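Local coordinates for SusD superfamily protein (Bacteroides vulgatus ATCC 8482, PDB 3JQ0) that probably binds glycans or related nutrients at the bacterial outer membrane, as a SusD family member whose own ligand is unknown, at residues A[361-366]-A[390-395]; A[230-235]-A[241-246]; A[215-220]-A[365-370]; A[436-441]-A[445-450]; A[396-399]-A[405-408]. All coordinates share one frame; numbering follows the deposited sequence. Where two conformers were deposited one is given.

Contact 1: A[361-366]-A[390-395]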
# COMPACT_ATOMS: atom_id res chain seq x y z
N ILE A 361 4.04 0.75 -5.13
CA ILE A 361 4.35 -0.10 -3.96
C ILE A 361 5.20 0.69 -2.98
O ILE A 361 4.88 0.81 -1.79
CB ILE A 361 5.00 -1.44 -4.37
CG1 ILE A 361 4.05 -2.27 -5.25
CG2 ILE A 361 5.47 -2.21 -3.15
CD1 ILE A 361 2.81 -2.74 -4.56
N TYR A 362 6.33 1.20 -3.47
CA TYR A 362 7.22 2.06 -2.67
C TYR A 362 7.44 3.38 -3.37
O TYR A 362 7.97 3.40 -4.50
CB TYR A 362 8.56 1.39 -2.40
CG TYR A 362 8.53 0.15 -1.54
CD1 TYR A 362 7.84 0.13 -0.32
CD2 TYR A 362 9.22 -0.98 -1.91
CE1 TYR A 362 7.89 -0.96 0.51
CE2 TYR A 362 9.27 -2.10 -1.07
CZ TYR A 362 8.59 -2.09 0.14
OH TYR A 362 8.69 -3.21 0.94
N ARG A 363 7.08 4.46 -2.68
CA ARG A 363 7.26 5.84 -3.11
C ARG A 363 8.24 6.57 -2.24
O ARG A 363 8.37 6.23 -1.04
CB ARG A 363 5.84 6.64 -2.98
CG ARG A 363 4.82 6.25 -3.95
CD ARG A 363 3.81 7.23 -4.14
NE ARG A 363 2.78 7.37 -3.12
CZ ARG A 363 2.60 8.44 -2.38
NH1 ARG A 363 3.47 9.43 -2.28
NH2 ARG A 363 1.48 8.51 -1.67
N TYR A 364 8.86 7.63 -2.74
CA TYR A 364 9.81 8.36 -1.93
C TYR A 364 9.16 8.97 -0.65
O TYR A 364 9.82 9.00 0.38
CB TYR A 364 10.54 9.42 -2.73
CG TYR A 364 11.72 10.01 -2.00
CD1 TYR A 364 12.82 9.24 -1.71
CD2 TYR A 364 11.75 11.32 -1.58
CE1 TYR A 364 13.90 9.76 -1.03
CE2 TYR A 364 12.83 11.86 -0.92
CZ TYR A 364 13.91 11.08 -0.65
OH TYR A 364 15.01 11.55 0.03
N ALA A 365 7.90 9.40 -0.69
CA ALA A 365 7.29 9.89 0.55
C ALA A 365 7.27 8.79 1.61
O ALA A 365 7.28 9.08 2.81
CB ALA A 365 5.89 10.43 0.32
N ASP A 366 7.12 7.53 1.17
CA ASP A 366 7.11 6.37 2.09
C ASP A 366 8.49 6.24 2.73
O ASP A 366 8.59 6.08 3.95
CB ASP A 366 6.69 5.13 1.27
CG ASP A 366 6.33 3.90 2.06
OD1 ASP A 366 6.27 3.96 3.30
OD2 ASP A 366 6.07 2.88 1.38
N ARG A 390 4.72 17.34 4.12
CA ARG A 390 3.69 18.37 4.26
C ARG A 390 3.86 19.51 3.28
O ARG A 390 2.89 19.98 2.69
CB ARG A 390 3.62 18.90 5.69
CG ARG A 390 3.17 17.89 6.71
CD ARG A 390 3.00 18.46 8.10
NE ARG A 390 2.48 17.45 9.00
CZ ARG A 390 2.14 17.67 10.25
NH1 ARG A 390 2.24 18.89 10.77
NH2 ARG A 390 1.79 16.68 11.04
N GLU A 391 5.10 19.97 3.10
CA GLU A 391 5.32 21.09 2.19
C GLU A 391 4.85 20.72 0.79
O GLU A 391 4.27 21.53 0.06
CB GLU A 391 6.79 21.50 2.19
CG GLU A 391 7.06 22.65 1.25
CD GLU A 391 8.47 23.25 1.35
OE1 GLU A 391 9.19 22.93 2.31
OE2 GLU A 391 8.84 24.08 0.49
N ARG A 392 5.09 19.46 0.36
CA ARG A 392 4.64 19.01 -0.95
C ARG A 392 3.10 18.99 -1.01
O ARG A 392 2.53 19.32 -2.04
CB ARG A 392 5.26 17.68 -1.28
CG ARG A 392 4.97 17.21 -2.73
CD ARG A 392 3.73 16.31 -2.91
NE ARG A 392 3.80 15.04 -2.22
CZ ARG A 392 4.56 14.02 -2.61
NH1 ARG A 392 5.32 14.12 -3.70
NH2 ARG A 392 4.58 12.91 -1.92
N ALA A 393 2.45 18.58 0.05
CA ALA A 393 0.98 18.45 0.13
C ALA A 393 0.30 19.81 0.04
O ALA A 393 -0.73 19.93 -0.64
CB ALA A 393 0.55 17.74 1.41
N TYR A 394 0.77 20.81 0.78
CA TYR A 394 0.17 22.14 0.75
C TYR A 394 0.72 23.02 -0.38
O TYR A 394 0.11 24.02 -0.76
CB TYR A 394 0.39 22.84 2.08
CG TYR A 394 -0.30 22.21 3.27
CD1 TYR A 394 -1.63 22.45 3.58
CD2 TYR A 394 0.39 21.32 4.10
CE1 TYR A 394 -2.24 21.86 4.68
CE2 TYR A 394 -0.22 20.72 5.19
CZ TYR A 394 -1.54 20.98 5.47
OH TYR A 394 -2.17 20.43 6.57
N GLY A 395 1.90 22.66 -0.87
CA GLY A 395 2.69 23.49 -1.79
C GLY A 395 3.53 24.47 -1.01
O GLY A 395 3.09 25.00 0.01
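Two arginines, Arg363 and Arg392, bring their guanidinium ends together between the start of helix 364-377 and the last turns of helix 383-394. The two planar groups are neither stacked nor coplanar: they are tilted 53° apart, and NH2 of Arg392 lies near the plane of the Arg363 group, at its edge, 3.7 Å from NH1. Arg392 gets there on a folded chain. Its CG is anti to the backbone N (chi1 -173°), which sends the chain out from the helix, and bends at chi2 and chi3 then turn the guanidinium. Ala365 comes in at the edge of the Arg392 guanidinium, its CB 3.6 Å from NH2; the short methyl lets that edge come in close.

Two like charges can lie this close because carboxylates are gathered round them. Glu242 and Glu441 each form salt bridges to both arginines, and Glu445 makes a further one with NH2 of Arg363. All three touching residues are buried, and the acids probably offset the two buried positive charges. Arg363 also holds the N-cap position of helix 364-377, just after a classic beta bulge in which Ile361 and Tyr362 face Phe245. The site is thus a strand-to-helix junction beside a neighbouring helix, the two arginines linked through the glutamates they share, within the helical scaffold of a SusD-family protein.

Contact 2: A[230-235]-A[241-246]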
# COMPACT_ATOMS: atom_id res chain seq x y z
N LYS A 230 -1.33 15.07 -7.22
CA LYS A 230 -1.98 14.41 -8.31
C LYS A 230 -0.99 13.92 -9.38
O LYS A 230 -1.19 12.84 -9.98
CB LYS A 230 -2.96 15.39 -8.87
CG LYS A 230 -3.77 14.86 -9.92
CD LYS A 230 -4.89 15.86 -10.37
CE LYS A 230 -5.90 16.21 -9.23
NZ LYS A 230 -7.14 16.94 -9.73
N ASP A 231 0.06 14.68 -9.65
CA ASP A 231 1.02 14.29 -10.66
C ASP A 231 1.82 13.03 -10.29
O ASP A 231 2.42 12.43 -11.16
CB ASP A 231 1.94 15.45 -10.98
CG ASP A 231 1.20 16.59 -11.64
OD1 ASP A 231 0.31 16.39 -12.50
OD2 ASP A 231 1.50 17.76 -11.28
N ILE A 232 1.87 12.68 -9.00
CA ILE A 232 2.52 11.44 -8.61
C ILE A 232 1.88 10.25 -9.32
O ILE A 232 2.54 9.31 -9.77
CB ILE A 232 2.41 11.22 -7.08
CG1 ILE A 232 3.08 12.33 -6.29
CG2 ILE A 232 2.98 9.87 -6.70
CD1 ILE A 232 2.63 12.28 -4.82
N PHE A 233 0.54 10.29 -9.38
CA PHE A 233 -0.25 9.13 -9.76
C PHE A 233 -0.75 9.12 -11.18
O PHE A 233 -1.37 8.14 -11.63
CB PHE A 233 -1.48 9.01 -8.82
CG PHE A 233 -1.12 9.08 -7.36
CD1 PHE A 233 -0.50 7.98 -6.74
CD2 PHE A 233 -1.34 10.22 -6.63
CE1 PHE A 233 -0.14 8.05 -5.42
CE2 PHE A 233 -0.91 10.30 -5.31
CZ PHE A 233 -0.32 9.20 -4.72
N SER A 234 -0.55 10.22 -11.91
CA SER A 234 -1.20 10.35 -13.19
C SER A 234 -0.69 9.35 -14.22
O SER A 234 0.48 8.97 -14.29
CB SER A 234 -1.03 11.74 -13.74
OG SER A 234 0.33 11.91 -14.10
N PHE A 235 -1.62 8.96 -15.08
CA PHE A 235 -1.35 8.03 -16.16
C PHE A 235 -0.27 8.56 -17.08
O PHE A 235 0.48 7.77 -17.65
CB PHE A 235 -2.65 7.77 -16.92
CG PHE A 235 -2.54 6.81 -18.06
CD1 PHE A 235 -2.56 5.44 -17.87
CD2 PHE A 235 -2.37 7.28 -19.34
CE1 PHE A 235 -2.42 4.58 -18.93
CE2 PHE A 235 -2.23 6.40 -20.44
CZ PHE A 235 -2.28 5.06 -20.22
N LYS A 241 10.16 10.28 -10.63
CA LYS A 241 11.27 10.10 -9.67
C LYS A 241 10.81 9.75 -8.29
O LYS A 241 11.63 9.33 -7.46
CB LYS A 241 12.10 11.38 -9.57
CG LYS A 241 11.29 12.59 -9.09
N GLU A 242 9.52 9.87 -7.99
CA GLU A 242 9.03 9.43 -6.71
C GLU A 242 8.91 7.92 -6.63
O GLU A 242 8.87 7.36 -5.53
CB GLU A 242 7.74 10.12 -6.39
CG GLU A 242 7.28 9.79 -4.97
CD GLU A 242 6.53 10.81 -4.23
OE1 GLU A 242 6.51 11.94 -4.74
OE2 GLU A 242 6.05 10.48 -3.12
N MSE A 243 8.81 7.25 -7.76
CA MSE A 243 8.63 5.82 -7.76
C MSE A 243 9.91 5.05 -7.51
O MSE A 243 10.89 5.19 -8.24
CB MSE A 243 8.04 5.37 -9.10
CG MSE A 243 6.71 6.02 -9.43
SE MSE A 243 5.35 5.62 -8.10
CE MSE A 243 4.05 6.83 -8.66
N ILE A 244 9.92 4.29 -6.42
CA ILE A 244 10.99 3.36 -6.12
C ILE A 244 10.64 1.99 -6.72
O ILE A 244 11.47 1.41 -7.44
CB ILE A 244 11.23 3.26 -4.58
CG1 ILE A 244 11.67 4.61 -4.00
CG2 ILE A 244 12.23 2.13 -4.29
CD1 ILE A 244 11.37 4.70 -2.51
N PHE A 245 9.42 1.51 -6.44
CA PHE A 245 8.92 0.29 -7.07
C PHE A 245 7.45 0.51 -7.31
O PHE A 245 6.70 0.87 -6.40
CB PHE A 245 9.17 -0.95 -6.21
CG PHE A 245 8.64 -2.22 -6.82
CD1 PHE A 245 8.96 -2.57 -8.15
CD2 PHE A 245 7.83 -3.09 -6.12
CE1 PHE A 245 8.45 -3.72 -8.72
CE2 PHE A 245 7.34 -4.23 -6.70
CZ PHE A 245 7.65 -4.56 -7.98
N THR A 246 7.05 0.37 -8.56
CA THR A 246 5.68 0.61 -8.98
C THR A 246 5.22 -0.51 -9.91
O THR A 246 5.99 -0.97 -10.74
CB THR A 246 5.60 2.02 -9.65
OG1 THR A 246 4.23 2.31 -9.92
CG2 THR A 246 6.46 2.16 -10.92
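The Phe233 ring carries Ile232 of its own segment on one face, with CG2 3.8 Å above the plane and over the centre; the same methyl also touches CE of Met243, here a selenomethionine, across the contact. Phe233 packs edge-to-face with Phe229 as well. The other flat group, the Glu242 carboxylate, brings OE1 to 3.8 Å from Ile232 CG1 and 3.9 Å from Ile232 CD1. The branched isoleucine suits this place, because with CG1 anti to the carbonyl carbon (chi1 -61°) it offers one arm to the acid and the other to the selenomethionine. A bend at chi2 of Met243 swings CE in until it is 3.1 Å from Ile232 O, a tight approach to a carbonyl that also accepts a hydrogen bond from Asn240. No hydrogen bond joins the two segments. The charge of Glu242 is met by Arg392 and Arg363 instead, and the hydrocarbon of Ile232 beside this buried acid probably helps keep water away and so strengthens those ion pairs.

Contact 3: A[215-220]-A[365-370]; sequences ENVKKA and ADCLLQ
Next to Cys367, the residue that receives Val217 across the contact, Asp366 OD1 is gripped by two groups: Gln370 NE2 one helical turn on, at 2.9 Å, and the guanidinium of Arg438. The amide bond is fairly straight, 163° at the hydrogen. Asp366 OD1 lies close to the plane of the Gln370 amide, while the donor comes from above the carboxylate plane, 36° out of it. The same NE2 also reaches Glu191, so this one nitrogen serves two carboxylates.

The contact itself is apolar. Val217 CB is 3.8 Å from Cys367 SG, and Val217 CG1 approaches the sulfur just as closely. Cys367 turns SG anti to the backbone N (chi1 173°), which carries the sulfur out toward the valine. A slim cysteine against a short branched valine lets the two backbones approach, with CA atoms 7.2 Å apart. At the more exposed margin Lys218, fully extended, lays its CE 4.4 Å from Leu368 CD2. Its NZ ends in a salt bridge to OE1 of Glu215, met on the syn side, so the lysine lends hydrocarbon to the interface and keeps its charge outside.

A type I turn runs from Val217 to Ala220, and this part of the chain packs on helix 364-377, with Ile244 of strand 243-247 against Val217, helix 383-394 beyond Leu368, and helix 182-199 linked through Asn216 and Gln186.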
# COMPACT_ATOMS: atom_id res chain seq x y z
N GLU A 215 17.83 5.42 4.70
CA GLU A 215 18.82 6.39 4.21
C GLU A 215 19.44 5.91 2.91
O GLU A 215 19.66 6.70 1.99
CB GLU A 215 19.88 6.67 5.27
CG GLU A 215 19.42 7.38 6.51
CD GLU A 215 19.14 8.85 6.36
OE1 GLU A 215 19.12 9.39 5.21
OE2 GLU A 215 18.88 9.49 7.44
N ASN A 216 19.70 4.62 2.82
CA ASN A 216 20.30 4.06 1.60
C ASN A 216 19.43 4.20 0.36
O ASN A 216 19.93 4.30 -0.74
CB ASN A 216 20.66 2.61 1.75
CG ASN A 216 21.91 2.38 2.53
OD1 ASN A 216 22.74 3.26 2.73
ND2 ASN A 216 22.03 1.14 2.99
N VAL A 217 18.11 4.22 0.56
CA VAL A 217 17.20 4.44 -0.58
C VAL A 217 17.54 5.72 -1.35
O VAL A 217 17.42 5.76 -2.59
CB VAL A 217 15.73 4.46 -0.05
CG1 VAL A 217 14.76 4.93 -1.14
CG2 VAL A 217 15.34 3.11 0.52
N LYS A 218 18.03 6.72 -0.63
CA LYS A 218 18.41 7.99 -1.21
C LYS A 218 19.56 7.89 -2.20
O LYS A 218 19.80 8.83 -2.97
CB LYS A 218 18.75 8.99 -0.12
CG LYS A 218 17.62 9.24 0.90
CD LYS A 218 18.06 10.23 1.96
CE LYS A 218 16.99 10.61 2.91
NZ LYS A 218 17.52 11.43 4.02
N LYS A 219 20.28 6.77 -2.20
CA LYS A 219 21.34 6.51 -3.21
C LYS A 219 20.79 6.33 -4.61
O LYS A 219 21.52 6.45 -5.59
CB LYS A 219 22.13 5.26 -2.85
CG LYS A 219 22.98 5.40 -1.60
CD LYS A 219 23.60 4.08 -1.18
CE LYS A 219 24.54 4.17 0.04
NZ LYS A 219 24.31 5.34 0.98
N ALA A 220 19.52 5.96 -4.72
CA ALA A 220 18.90 5.86 -6.02
C ALA A 220 18.43 7.27 -6.48
O ALA A 220 18.37 8.23 -5.71
CB ALA A 220 17.74 4.88 -5.97
N ALA A 365 7.90 9.40 -0.69
CA ALA A 365 7.29 9.89 0.55
C ALA A 365 7.27 8.79 1.61
O ALA A 365 7.28 9.08 2.81
CB ALA A 365 5.89 10.43 0.32
N ASP A 366 7.12 7.53 1.17
CA ASP A 366 7.11 6.37 2.09
C ASP A 366 8.49 6.24 2.73
O ASP A 366 8.59 6.08 3.95
CB ASP A 366 6.69 5.13 1.27
CG ASP A 366 6.33 3.90 2.06
OD1 ASP A 366 6.27 3.96 3.30
OD2 ASP A 366 6.07 2.88 1.38
N CYS A 367 9.55 6.34 1.92
CA CYS A 367 10.92 6.36 2.47
C CYS A 367 11.00 7.42 3.58
O CYS A 367 11.48 7.17 4.66
CB CYS A 367 11.90 6.63 1.32
SG CYS A 367 13.60 6.90 1.86
N LEU A 368 10.62 8.65 3.26
CA LEU A 368 10.76 9.73 4.23
C LEU A 368 9.99 9.47 5.52
O LEU A 368 10.50 9.72 6.61
CB LEU A 368 10.35 11.09 3.61
CG LEU A 368 11.23 11.60 2.49
CD1 LEU A 368 10.69 12.98 2.03
CD2 LEU A 368 12.72 11.67 2.90
N LEU A 369 8.74 9.02 5.40
CA LEU A 369 7.93 8.85 6.59
C LEU A 369 8.36 7.64 7.42
O LEU A 369 8.20 7.66 8.65
CB LEU A 369 6.44 8.84 6.24
CG LEU A 369 5.95 10.21 5.71
CD1 LEU A 369 4.50 10.06 5.24
CD2 LEU A 369 6.09 11.35 6.76
N GLN A 370 8.83 6.59 6.78
CA GLN A 370 9.36 5.44 7.55
C GLN A 370 10.73 5.78 8.16
O GLN A 370 11.02 5.33 9.28
CB GLN A 370 9.42 4.16 6.73
CG GLN A 370 8.05 3.76 6.19
CD GLN A 370 7.83 2.28 6.08
OE1 GLN A 370 8.18 1.53 7.02
NE2 GLN A 370 7.28 1.84 4.95

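Contact 4: A[436-441]-A[445-450]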
# COMPACT_ATOMS: atom_id res chain seq x y z
N LYS A 436 -0.68 9.95 11.33
CA LYS A 436 -1.60 10.88 10.66
C LYS A 436 -1.08 11.22 9.29
O LYS A 436 -1.83 11.27 8.31
CB LYS A 436 -1.74 12.12 11.55
CG LYS A 436 -2.50 13.29 10.89
CD LYS A 436 -2.79 14.43 11.86
CE LYS A 436 -1.56 15.20 12.30
NZ LYS A 436 -1.90 16.22 13.34
N GLU A 437 0.22 11.47 9.19
CA GLU A 437 0.82 11.85 7.91
C GLU A 437 0.67 10.71 6.91
O GLU A 437 0.34 10.95 5.74
CB GLU A 437 2.26 12.28 8.07
CG GLU A 437 2.74 13.13 6.90
CD GLU A 437 2.03 14.46 6.81
OE1 GLU A 437 1.65 15.01 7.88
OE2 GLU A 437 1.82 14.95 5.68
N ARG A 438 0.94 9.49 7.33
CA ARG A 438 0.82 8.35 6.46
C ARG A 438 -0.62 8.10 6.04
O ARG A 438 -0.89 7.69 4.90
CB ARG A 438 1.42 7.07 7.09
CG ARG A 438 2.92 7.13 7.21
CD ARG A 438 3.50 5.82 7.73
NE ARG A 438 3.37 4.72 6.84
CZ ARG A 438 4.12 4.49 5.80
NH1 ARG A 438 5.09 5.31 5.45
NH2 ARG A 438 3.92 3.38 5.08
N LEU A 439 -1.57 8.35 6.94
CA LEU A 439 -2.98 8.21 6.62
C LEU A 439 -3.34 9.16 5.46
O LEU A 439 -3.96 8.78 4.47
CB LEU A 439 -3.86 8.44 7.85
CG LEU A 439 -5.36 8.43 7.63
CD1 LEU A 439 -5.89 7.21 6.93
CD2 LEU A 439 -6.06 8.70 8.94
N ARG A 440 -2.95 10.42 5.62
CA ARG A 440 -3.21 11.43 4.61
C ARG A 440 -2.52 11.13 3.30
O ARG A 440 -3.05 11.45 2.22
CB ARG A 440 -2.78 12.81 5.16
CG ARG A 440 -3.70 13.32 6.25
CD ARG A 440 -3.22 14.63 6.85
NE ARG A 440 -4.22 15.16 7.77
CZ ARG A 440 -4.00 16.11 8.67
NH1 ARG A 440 -2.79 16.57 8.90
NH2 ARG A 440 -5.04 16.55 9.38
N GLU A 441 -1.31 10.55 3.33
CA GLU A 441 -0.46 10.40 2.18
C GLU A 441 -0.87 9.14 1.36
O GLU A 441 -0.66 9.16 0.13
CB GLU A 441 0.99 10.28 2.67
CG GLU A 441 2.03 10.26 1.58
CD GLU A 441 2.16 11.53 0.72
OE1 GLU A 441 1.79 12.61 1.24
OE2 GLU A 441 2.70 11.41 -0.43
N GLU A 445 -3.46 2.91 -1.02
CA GLU A 445 -2.15 2.37 -1.31
C GLU A 445 -1.75 1.23 -0.39
O GLU A 445 -0.64 0.72 -0.50
CB GLU A 445 -1.08 3.45 -1.38
CG GLU A 445 -1.25 4.40 -2.57
CD GLU A 445 -0.23 5.51 -2.53
OE1 GLU A 445 0.92 5.21 -2.94
OE2 GLU A 445 -0.59 6.67 -2.19
N GLY A 446 -2.63 0.80 0.49
CA GLY A 446 -2.33 -0.45 1.21
C GLY A 446 -1.42 -0.34 2.44
O GLY A 446 -0.69 -1.27 2.74
N LYS A 447 -1.49 0.78 3.15
CA LYS A 447 -0.57 1.06 4.26
C LYS A 447 -1.18 1.10 5.66
O LYS A 447 -0.50 0.70 6.60
CB LYS A 447 0.18 2.37 4.05
CG LYS A 447 0.82 2.50 2.66
CD LYS A 447 1.78 1.36 2.30
CE LYS A 447 2.44 1.59 0.96
NZ LYS A 447 3.32 0.46 0.51
N ARG A 448 -2.40 1.61 5.83
CA ARG A 448 -2.90 1.99 7.14
C ARG A 448 -2.97 0.86 8.14
O ARG A 448 -2.66 1.09 9.33
CB ARG A 448 -4.27 2.68 6.97
CG ARG A 448 -4.98 3.06 8.25
CD ARG A 448 -4.29 4.13 9.06
NE ARG A 448 -5.20 4.63 10.08
CZ ARG A 448 -4.90 5.60 10.93
NH1 ARG A 448 -3.70 6.13 10.97
NH2 ARG A 448 -5.84 6.07 11.74
N TRP A 449 -3.46 -0.31 7.73
CA TRP A 449 -3.49 -1.44 8.65
C TRP A 449 -2.11 -1.90 9.07
O TRP A 449 -1.84 -2.13 10.25
CB TRP A 449 -4.33 -2.57 8.04
CG TRP A 449 -4.25 -3.87 8.80
CD1 TRP A 449 -3.55 -4.97 8.42
CD2 TRP A 449 -4.92 -4.22 10.03
NE1 TRP A 449 -3.73 -6.00 9.31
CE2 TRP A 449 -4.57 -5.58 10.30
CE3 TRP A 449 -5.78 -3.56 10.88
CZ2 TRP A 449 -5.04 -6.23 11.42
CZ3 TRP A 449 -6.26 -4.21 11.99
CH2 TRP A 449 -5.89 -5.55 12.24
N TYR A 450 -1.19 -1.98 8.13
CA TYR A 450 0.18 -2.35 8.46
C TYR A 450 0.81 -1.30 9.37
O TYR A 450 1.61 -1.66 10.24
CB TYR A 450 0.98 -2.59 7.20
CG TYR A 450 0.73 -3.87 6.46
CD1 TYR A 450 0.44 -5.05 7.12
CD2 TYR A 450 0.93 -3.97 5.09
CE1 TYR A 450 0.35 -6.26 6.46
CE2 TYR A 450 0.82 -5.16 4.43
CZ TYR A 450 0.60 -6.33 5.10
OH TYR A 450 0.57 -7.56 4.48
O HOH W 1 2.66 0.61 5.88
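Arg438 is the first residue of 436-441 to meet 445-450, in a helix-loop-helix connection that joins helix 430-441 to helix 448-455, part of the helical scaffold of this SusD-family protein. Its chain bends at chi3 (67°), bringing NH2 to 4.0 Å from CB of Lys447, whose CG and CD lie equally near. The lysine thus offers its aliphatic stem to the guanidinium, while its NZ goes on to Ile361 O. One water joins the pair, accepting from Arg438 NH2 at 3.1 Å and donating to Lys447 O; salt bridges to Asp366 and Asp451 hold the rest of the guanidinium.

Leu439 follows with a different kind of packing. Its CD2 sits over the centre of one face of the Arg448 guanidinium, 3.8 Å above the plane, and CD1 touches Arg448 CD and NE. The bend at chi2 (66°) of Arg448 brings that face under the leucine, and NH2 pairs with Asp39. A leucine in place of Arg448 would probably leave Asp39 without its charged mate and deprive Leu439 of the flat surface it rests on.

Glu441 ends the helix. In the loop beyond, Gly446 has positive phi, and a CB there would press on the carbonyl O of Glu445, which is why glycine fits. Across the loop, Glu441 O and Glu445 OE2, both acceptors and so not hydrogen-bonded, stand 3.4 Å apart, with OE2 held by Arg363 and Lys341.

Contact 5: A[396-399]-A[405-408]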
# COMPACT_ATOMS: atom_id res chain seq x y z
N SER A 396 4.71 24.76 -1.53
CA SER A 396 5.61 25.64 -0.82
C SER A 396 5.01 27.00 -0.48
O SER A 396 5.28 27.54 0.60
CB SER A 396 6.91 25.86 -1.63
OG SER A 396 7.61 24.64 -1.77
N LYS A 397 4.27 27.61 -1.40
CA LYS A 397 3.76 28.94 -1.14
C LYS A 397 2.87 28.96 0.11
O LYS A 397 3.09 29.75 1.04
CB LYS A 397 3.01 29.49 -2.36
CG LYS A 397 2.54 30.91 -2.20
CD LYS A 397 1.75 31.41 -3.40
CE LYS A 397 1.24 32.83 -3.24
NZ LYS A 397 2.44 33.62 -3.62
N TYR A 398 1.86 28.12 0.14
CA TYR A 398 0.96 28.08 1.25
C TYR A 398 1.66 27.58 2.49
O TYR A 398 1.46 28.11 3.58
CB TYR A 398 -0.23 27.18 0.91
CG TYR A 398 -1.30 27.19 1.95
CD1 TYR A 398 -1.25 26.35 3.05
CD2 TYR A 398 -2.36 28.07 1.87
CE1 TYR A 398 -2.23 26.40 4.04
CE2 TYR A 398 -3.36 28.12 2.83
CZ TYR A 398 -3.29 27.29 3.91
OH TYR A 398 -4.26 27.36 4.87
N PHE A 399 2.49 26.56 2.37
CA PHE A 399 3.19 26.00 3.52
C PHE A 399 4.00 27.10 4.22
O PHE A 399 3.93 27.25 5.44
CB PHE A 399 4.08 24.87 3.05
CG PHE A 399 4.82 24.19 4.16
CD1 PHE A 399 4.23 23.21 4.90
CD2 PHE A 399 6.14 24.56 4.44
CE1 PHE A 399 4.96 22.59 5.99
CE2 PHE A 399 6.87 23.97 5.48
CZ PHE A 399 6.29 22.98 6.20
N GLU A 405 0.43 27.07 11.62
CA GLU A 405 -0.83 26.32 11.62
C GLU A 405 -0.65 24.85 11.22
O GLU A 405 -1.30 23.98 11.78
CB GLU A 405 -1.85 26.95 10.65
CG GLU A 405 -2.29 28.37 10.96
CD GLU A 405 -2.89 29.02 9.73
OE1 GLU A 405 -3.84 28.47 9.13
OE2 GLU A 405 -2.32 30.02 9.29
N ILE A 406 0.17 24.59 10.19
CA ILE A 406 0.17 23.28 9.56
C ILE A 406 1.54 22.63 9.43
O ILE A 406 1.59 21.42 9.12
CB ILE A 406 -0.66 23.24 8.24
CG1 ILE A 406 -0.31 24.32 7.26
CG2 ILE A 406 -2.17 23.23 8.58
CD1 ILE A 406 1.04 24.29 6.71
N ALA A 407 2.66 23.33 9.67
CA ALA A 407 3.94 22.65 9.72
C ALA A 407 4.02 21.86 11.02
O ALA A 407 3.43 22.23 12.02
CB ALA A 407 5.12 23.62 9.64
N TYR A 408 4.74 20.74 10.99
CA TYR A 408 5.02 20.00 12.22
C TYR A 408 5.92 20.86 13.10
O TYR A 408 6.90 21.38 12.59
CB TYR A 408 5.71 18.68 11.87
CG TYR A 408 6.06 17.83 13.07
CD1 TYR A 408 5.09 17.05 13.69
CD2 TYR A 408 7.34 17.81 13.59
CE1 TYR A 408 5.39 16.30 14.82
CE2 TYR A 408 7.65 17.07 14.72
CZ TYR A 408 6.67 16.33 15.34
OH TYR A 408 6.93 15.59 16.45
O HOH W 2 -3.48 26.50 7.36
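Two short consecutive helices, 396-401 and 403-406, fold back on each other here: Tyr398 and Phe399 of the first meet Ile406 and Ala407 where the second runs out into loop. Phe399 and Ile406 carry much of the packing. The phenylalanine has CG anti to the backbone N (chi1 -178°), sending the ring across to the second segment, where CD1 lies 3.8 Å from Ile406 CD1 and CZ lies 3.7 Å from Ala407 CB. Both aliphatic groups approach the ring at a slant, and the methyl of Ala407 is small enough for the backbone to come close too, with Ala407 CA 3.9 Å from Phe399 CE1. Replacing Phe399 by an alanine would probably open a gap beside Ile406 CD1 and Ala407 CB, and set the isoleucine arm free to turn.

Ile406 also serves Tyr398. Its CG1 lies between the backbone N and the carbonyl carbon (chi1 51°) and meets the edge of the tyrosine ring, 4.3 Å from CE1. Tyr398 also stacks on His402, which hydrogen-bonds Glu405. A water 2.7 Å from Tyr398 OH donates to Glu405 OE1, though Glu405 was deposited in two conformers and this link is less certain.

With no direct hydrogen bond across the contact, the two short helices meet chiefly through hydrocarbon against ring, so that shape complementarity probably sets how they pack, while polar groups and water lie at the more exposed margin.

In the fold
Following the chain, contact 3 opens first, at the end of helix 204-217, and spans the longest loop. Nested inside it, contact 2 closes a short turn between helix 229-233 and strand 243-247. That strand pairs antiparallel with strand 359-363, where contact 1 opens before contact 3 has closed on helix 364-377; the loops of contacts 1 and 3 thus overlap at 365-366. Contact 1 closes on helix 383-394. Contact 5 follows at once, closing a small loop at the periphery, and contact 4 comes last, between helices 430-441 and 448-455. Contact 1 is joined to contacts 2 and 4 by salt bridges, tying the sheet of strands 243-247 and 359-363 to the helices; contact 5 touches only contact 1.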